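Local structure of citrate synthase (Metallosphaera sedula, 6ABX) at the interface of chains A and B. The protein catalyses the condensation of oxaloacetate with acetyl-CoA and water to citrate and CoA, the step that brings acetyl units into the tricarboxylic acid cycle. Numbering follows the deposited sequence. Chains: chain A/B, Citrate synthase.

Contact 1: the interface of chains A and B. Residues chain A 187, 191, 203-204, 208; chain B 187, 191, 203-204, 207.
Helices 198-209 of the two subunits cross on the molecular two-fold, and the tightest point is where each valine meets its own copy. A:Val203 and B:Val203 cross at about a right angle, CG1 against CG1 at 3.4 Å, closer than methyls usually pack. In both, CG1 lies anti to the backbone N (chi1 169° in A:Val203), which turns this branch toward the partner while CG2 stays beside the N. At the next residue, A:Ala204 and B:Ala204 touch through their CB methyls at 3.9 Å; so small a side chain lets the helices come this near. The flanks are looser. A:Val191 reaches over the last turn of the partner helix, its CG1 lying 3.6 Å from the backbone O of B:Ser207, and B:Val191 lays CG2 against CB of A:Ala208 at 4.1 Å. The methyls of A:Ala187 and B:Ala187 stand farther back, CB of A:Ala187 being 4.4 Å from CG2 of B:Val191. No polar pair bonds across; B:Ser207 turns its hydroxyl OG back along its own helix to the carbonyl O of B:Val203 at 2.9 Å, from above the carbonyl plane. The patch lies at the middle of the dimer, where helices 183-192 and 198-209 of chain A pack on helices 183-193 and 198-209 of chain B.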
loop_
_atom_site.group_PDB
_atom_site.type_symbol
_atom_site.label_atom_id
_atom_site.label_comp_id
_atom_site.label_asym_id
_atom_site.label_seq_id
_atom_site.Cartn_x
_atom_site.Cartn_y
_atom_site.Cartn_z
ATOM N N ALA A 187 5.399 -2.675 -3.539
ATOM C CA ALA A 187 4.514 -2.136 -2.481
ATOM C C ALA A 187 3.862 -3.280 -1.712
ATOM O O ALA A 187 3.808 -3.272 -0.491
ATOM C CB ALA A 187 3.479 -1.226 -3.084
ATOM N N VAL A 191 4.581 -4.243 2.444
ATOM C CA VAL A 191 3.479 -4.454 3.406
ATOM C C VAL A 191 3.524 -5.876 3.953
ATOM O O VAL A 191 3.371 -6.098 5.157
ATOM C CB VAL A 191 2.135 -4.145 2.733
ATOM C CG1 VAL A 191 0.943 -4.587 3.536
ATOM C CG2 VAL A 191 2.028 -2.655 2.426
ATOM N N VAL A 203 -4.137 -3.890 -1.370
ATOM C CA VAL A 203 -4.502 -2.487 -1.302
ATOM C C VAL A 203 -3.289 -1.603 -1.612
ATOM O O VAL A 203 -3.424 -0.632 -2.406
ATOM C CB VAL A 203 -5.168 -2.127 0.052
ATOM C CG1 VAL A 203 -5.308 -0.638 0.237
ATOM C CG2 VAL A 203 -6.513 -2.830 0.190
ATOM N N ALA A 204 -2.107 -1.923 -1.073
ATOM C CA ALA A 204 -0.935 -1.152 -1.396
ATOM C C ALA A 204 -0.536 -1.325 -2.857
ATOM O O ALA A 204 -0.141 -0.350 -3.486
ATOM C CB ALA A 204 0.198 -1.515 -0.489
ATOM N N ALA A 208 -0.164 1.828 -5.592
ATOM C CA ALA A 208 1.026 2.065 -6.437
ATOM C C ALA A 208 0.677 2.047 -7.931
ATOM O O ALA A 208 1.125 2.873 -8.719
ATOM C CB ALA A 208 2.101 1.035 -6.146
ATOM N N ALA B 187 6.714 1.877 2.322
ATOM C CA ALA B 187 5.478 1.614 1.579
ATOM C C ALA B 187 4.933 2.910 0.977
ATOM O O ALA B 187 4.550 2.925 -0.195
ATOM C CB ALA B 187 4.441 0.914 2.438
ATOM N N VAL B 191 4.729 3.843 -3.237
ATOM C CA VAL B 191 3.506 4.349 -3.850
ATOM C C VAL B 191 3.686 5.776 -4.392
ATOM O O VAL B 191 3.264 6.070 -5.512
ATOM C CB VAL B 191 2.343 4.299 -2.851
ATOM C CG1 VAL B 191 1.107 5.031 -3.363
ATOM C CG2 VAL B 191 2.019 2.864 -2.500
ATOM N N VAL B 203 -2.636 5.318 2.708
ATOM C CA VAL B 203 -3.344 4.023 2.780
ATOM C C VAL B 203 -2.320 2.876 2.792
ATOM O O VAL B 203 -2.444 1.935 3.570
ATOM C CB VAL B 203 -4.326 3.891 1.594
ATOM C CG1 VAL B 203 -4.778 2.463 1.404
ATOM C CG2 VAL B 203 -5.546 4.798 1.766
ATOM N N ALA B 204 -1.248 2.970 1.991
ATOM C CA ALA B 204 -0.196 1.927 1.988
ATOM C C ALA B 204 0.608 1.949 3.299
ATOM O O ALA B 204 0.952 0.935 3.855
ATOM C CB ALA B 204 0.721 2.107 0.776
ATOM N N SER B 207 -1.469 0.195 5.816
ATOM C CA SER B 207 -1.438 -1.229 5.475
ATOM C C SER B 207 -0.206 -1.924 6.046
ATOM O O SER B 207 -0.278 -3.034 6.575
ATOM C CB SER B 207 -1.519 -1.359 3.991
ATOM O OG SER B 207 -2.799 -0.959 3.538
#

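Contact 2: the interface of chains A and B. Residues chain A 81, 84-85, 94, 97; chain B 100-101, 104-105.
B:Leu104 gives up more surface to the partner than any other residue here, pushed from helix 91-105 of chain B between helices 76-85 and 91-105 of chain A. Its CG lies anti to the backbone N (chi1 -179°), and the two methyls divide the work. CD1 meets the tip of the A:Phe81 ring, 3.7 Å from CZ, and touches CG1 of A:Ile94; CD2 reaches CG2 of A:Thr85 at 4.0 Å. A branched aliphatic tip suits a site with walls on several sides. B:Met101 comes next, its extended, flexible chain crossing A:Phe81 obliquely to set its end methyl CE 3.9 Å from CE1. The A:Phe81 ring is backed on one face by CG2 of A:Thr85, 3.7 Å above its plane and offset toward the rim; OG1 of this threonine bonds to the carbonyl O of A:Phe81. A:Thr97 serves both kinds of contact: its methyl CG2 packs on CG of the methionine, and its hydroxyl OG1 shares a hydrogen bond of 2.7 Å with OG of B:Ser100. At the rim A:Arg84 NH1 and B:Glu105 OE2 form a long salt bridge of 3.6 Å, the oxygen at the guanidinium edge although the two planes are 65° apart. Apolar within and polar at its margins, the patch helps hold the dimer together.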
loop_
_atom_site.group_PDB
_atom_site.type_symbol
_atom_site.label_atom_id
_atom_site.label_comp_id
_atom_site.label_asym_id
_atom_site.label_seq_id
_atom_site.Cartn_x
_atom_site.Cartn_y
_atom_site.Cartn_z
ATOM N N PHE A 81 -21.656 1.011 -2.252
ATOM C CA PHE A 81 -20.564 1.943 -2.366
ATOM C C PHE A 81 -20.188 2.224 -3.827
ATOM O O PHE A 81 -19.972 3.391 -4.266
ATOM C CB PHE A 81 -19.349 1.479 -1.557
ATOM C CG PHE A 81 -18.244 2.515 -1.598
ATOM C CD1 PHE A 81 -18.244 3.592 -0.730
ATOM C CD2 PHE A 81 -17.224 2.430 -2.543
ATOM C CE1 PHE A 81 -17.236 4.546 -0.779
ATOM C CE2 PHE A 81 -16.224 3.409 -2.604
ATOM C CZ PHE A 81 -16.238 4.462 -1.726
ATOM N N ARG A 84 -22.791 4.374 -5.590
ATOM C CA ARG A 84 -22.762 5.692 -5.050
ATOM C C ARG A 84 -21.654 6.489 -5.745
ATOM O O ARG A 84 -21.786 7.716 -5.992
ATOM C CB ARG A 84 -22.528 5.666 -3.535
ATOM C CG ARG A 84 -22.341 7.048 -2.948
ATOM C CD ARG A 84 -22.585 7.159 -1.468
ATOM N NE ARG A 84 -21.686 6.370 -0.663
ATOM C CZ ARG A 84 -20.589 6.824 -0.066
ATOM N NH1 ARG A 84 -20.075 8.005 -0.395
ATOM N NH2 ARG A 84 -20.016 6.064 0.853
ATOM N N THR A 85 -20.529 5.817 -6.053
ATOM C CA THR A 85 -19.279 6.537 -6.401
ATOM C C THR A 85 -18.830 6.352 -7.851
ATOM O O THR A 85 -17.899 7.060 -8.295
ATOM C CB THR A 85 -18.125 6.122 -5.471
ATOM O OG1 THR A 85 -17.882 4.714 -5.604
ATOM C CG2 THR A 85 -18.420 6.454 -4.033
ATOM N N ILE A 94 -11.913 3.809 -6.304
ATOM C CA ILE A 94 -13.017 2.963 -5.965
ATOM C C ILE A 94 -12.493 1.551 -5.681
ATOM O O ILE A 94 -12.847 0.950 -4.728
ATOM C CB ILE A 94 -14.076 2.962 -7.077
ATOM C CG1 ILE A 94 -14.701 4.349 -7.237
ATOM C CG2 ILE A 94 -15.139 1.916 -6.779
ATOM C CD1 ILE A 94 -15.616 4.467 -8.452
ATOM N N THR A 97 -10.632 1.349 -2.387
ATOM C CA THR A 97 -11.557 1.404 -1.253
ATOM C C THR A 97 -12.345 0.094 -1.088
ATOM O O THR A 97 -12.472 -0.450 0.043
ATOM C CB THR A 97 -12.519 2.585 -1.352
ATOM O OG1 THR A 97 -11.761 3.772 -1.593
ATOM C CG2 THR A 97 -13.346 2.660 -0.084
ATOM N N SER B 100 -8.896 5.832 2.655
ATOM C CA SER B 100 -9.215 5.547 1.264
ATOM C C SER B 100 -10.471 6.282 0.777
ATOM O O SER B 100 -10.441 6.871 -0.318
ATOM C CB SER B 100 -9.325 4.058 0.999
ATOM O OG SER B 100 -9.371 3.830 -0.409
ATOM N N MET B 101 -11.508 6.381 1.629
ATOM C CA MET B 101 -12.728 7.097 1.280
ATOM C C MET B 101 -12.467 8.617 1.208
ATOM O O MET B 101 -12.975 9.331 0.333
ATOM C CB MET B 101 -13.843 6.806 2.295
ATOM C CG MET B 101 -14.346 5.444 2.193
ATOM S SD MET B 101 -15.434 4.961 3.586
ATOM C CE MET B 101 -16.250 3.539 2.850
ATOM N N LEU B 104 -10.829 9.298 -2.075
ATOM C CA LEU B 104 -11.781 9.178 -3.176
ATOM C C LEU B 104 -12.598 10.481 -3.332
ATOM O O LEU B 104 -12.834 10.925 -4.439
ATOM C CB LEU B 104 -12.646 7.948 -2.917
ATOM C CG LEU B 104 -13.701 7.649 -3.984
ATOM C CD1 LEU B 104 -13.959 6.152 -4.044
ATOM C CD2 LEU B 104 -14.975 8.398 -3.685
ATOM N N GLU B 105 -13.009 11.073 -2.214
ATOM C CA GLU B 105 -13.880 12.272 -2.205
ATOM C C GLU B 105 -13.120 13.569 -2.450
ATOM O O GLU B 105 -13.738 14.612 -2.638
ATOM C CB GLU B 105 -14.594 12.348 -0.869
ATOM C CG GLU B 105 -15.553 11.195 -0.720
ATOM C CD GLU B 105 -16.413 11.083 0.520
ATOM O OE1 GLU B 105 -16.098 11.743 1.540
ATOM O OE2 GLU B 105 -17.368 10.269 0.453
#

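Contact 3: the interface of chains A and B. Residues chain A 343, 348-349; chain B 5-6, 8, 254.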
loop_
_atom_site.group_PDB
_atom_site.type_symbol
_atom_site.label_atom_id
_atom_site.label_comp_id
_atom_site.label_asym_id
_atom_site.label_seq_id
_atom_site.Cartn_x
_atom_site.Cartn_y
_atom_site.Cartn_z
ATOM N N TYR A 343 7.493 -15.034 -1.003
ATOM C CA TYR A 343 8.381 -14.267 -0.085
ATOM C C TYR A 343 8.223 -14.733 1.356
ATOM O O TYR A 343 9.246 -14.850 2.096
ATOM C CB TYR A 343 8.060 -12.771 -0.166
ATOM C CG TYR A 343 9.088 -11.906 0.515
ATOM C CD1 TYR A 343 10.313 -11.691 -0.076
ATOM C CD2 TYR A 343 8.819 -11.269 1.715
ATOM C CE1 TYR A 343 11.296 -10.942 0.542
ATOM C CE2 TYR A 343 9.782 -10.500 2.335
ATOM C CZ TYR A 343 11.008 -10.299 1.737
ATOM O OH TYR A 343 11.995 -9.545 2.347
ATOM N N LYS A 348 11.501 -11.630 5.474
ATOM C CA LYS A 348 12.406 -10.666 6.088
ATOM C C LYS A 348 11.799 -9.267 5.946
ATOM O O LYS A 348 11.434 -8.868 4.849
ATOM C CB LYS A 348 13.775 -10.686 5.406
ATOM C CG LYS A 348 14.834 -9.839 6.103
ATOM C CD LYS A 348 16.228 -10.021 5.529
ATOM C CE LYS A 348 17.245 -9.133 6.214
ATOM N NZ LYS A 348 17.498 -9.582 7.589
ATOM N N LEU A 349 11.679 -8.548 7.079
ATOM C CA LEU A 349 11.228 -7.151 7.092
ATOM C C LEU A 349 12.047 -6.334 6.110
ATOM O O LEU A 349 13.291 -6.394 6.106
ATOM C CB LEU A 349 11.333 -6.591 8.521
ATOM C CG LEU A 349 10.933 -5.123 8.704
ATOM C CD1 LEU A 349 9.426 -4.989 8.672
ATOM C CD2 LEU A 349 11.436 -4.553 10.022
ATOM N N LYS B 5 18.075 -8.744 0.222
ATOM C CA LYS B 5 16.804 -9.018 0.823
ATOM C C LYS B 5 16.705 -8.270 2.150
ATOM O O LYS B 5 17.642 -8.296 2.945
ATOM C CB LYS B 5 16.703 -10.526 1.018
ATOM C CG LYS B 5 15.363 -11.004 1.483
ATOM C CD LYS B 5 15.428 -12.463 1.735
ATOM C CE LYS B 5 14.060 -13.002 2.032
ATOM N NZ LYS B 5 14.154 -14.469 2.234
ATOM N N GLY B 6 15.593 -7.557 2.357
ATOM C CA GLY B 6 15.386 -6.736 3.560
ATOM C C GLY B 6 15.936 -5.318 3.442
ATOM O O GLY B 6 15.664 -4.483 4.268
ATOM N N GLU B 8 18.739 -4.132 4.190
ATOM C CA GLU B 8 19.606 -3.747 5.272
ATOM C C GLU B 8 20.731 -2.840 4.758
ATOM O O GLU B 8 21.445 -3.207 3.875
ATOM C CB GLU B 8 20.216 -4.978 5.932
ATOM C CG GLU B 8 19.377 -5.482 7.074
ATOM C CD GLU B 8 20.147 -6.400 7.997
ATOM O OE1 GLU B 8 20.970 -5.884 8.809
ATOM O OE2 GLU B 8 19.936 -7.618 7.871
ATOM N N ARG B 254 15.950 -2.524 13.856
ATOM C CA ARG B 254 16.879 -2.561 12.717
ATOM C C ARG B 254 18.011 -1.538 12.837
ATOM O O ARG B 254 19.076 -1.735 12.230
ATOM C CB ARG B 254 16.119 -2.353 11.401
ATOM C CG ARG B 254 15.278 -3.564 11.063
ATOM C CD ARG B 254 16.093 -4.787 10.645
ATOM N NE ARG B 254 16.607 -4.567 9.320
ATOM C CZ ARG B 254 16.032 -5.006 8.187
ATOM N NH1 ARG B 254 16.335 -4.393 7.068
ATOM N NH2 ARG B 254 15.164 -6.011 8.190
HETATM O O HOH W 1 13.438 -7.882 0.600
HETATM O O HOH W 2 11.693 -15.355 0.868
#
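The end of helix 324-343 of chain A and the loop with A:Lys348 and A:Leu349 meet the N-terminal 3-10 turn 5-7 of chain B, the loop residue B:Glu8 and the loop of B:Arg254. B:Arg254, bent at chi2 and chi3, ties both chains with its guanidinium: NH2 donates to the backbone O of A:Leu349 at 2.8 Å, from above the carbonyl plane, and NH1 to the O of B:Gly6 at 2.9 Å, in the guanidinium plane. An alanine here would remove both bonds and would probably loosen both the partner loop and chain B's own N-terminal turn. A:Lys348 runs straight along the B:Lys5 backbone, then bends at chi4 (70°) to bring NZ 3.1 Å from OE2 of B:Glu8, a salt bridge to a poorly ordered carboxylate that may ease the lysine's repulsion with B:Arg254. A:Tyr343 fixes the loop: its phenol OH donates to the O of A:Lys348 at 2.7 Å, in the carbonyl plane on a lone pair. The same OH shares water 1 with the N of B:Gly6, and B:Lys5 lays CE 3.8 Å from CE1 of the tyrosine. The contact joins the partner's loop and chain B's tail to B:Arg254, next to the catalytic histidine B:His253, and may link dimer assembly to the active site.

Contact 1 lies between the others, its centre about 17 Å from those of contact 2 and contact 3, which are about 33 Å apart, so the three run roughly in a line along the dimer interface. No residue is shared. Contacts 1 and 2 are built from helices, whereas contact 3 relies chiefly on loops and a tail. Contact 3 comes nearest the catalytic residues, its centre about 11 Å from B:His253, against about 21 Å from the centre of contact 1 to A:His253. Two-fold symmetry repeats each pattern with the chains exchanged, so both active sites have a copy of contact 3 nearby, which may steady them.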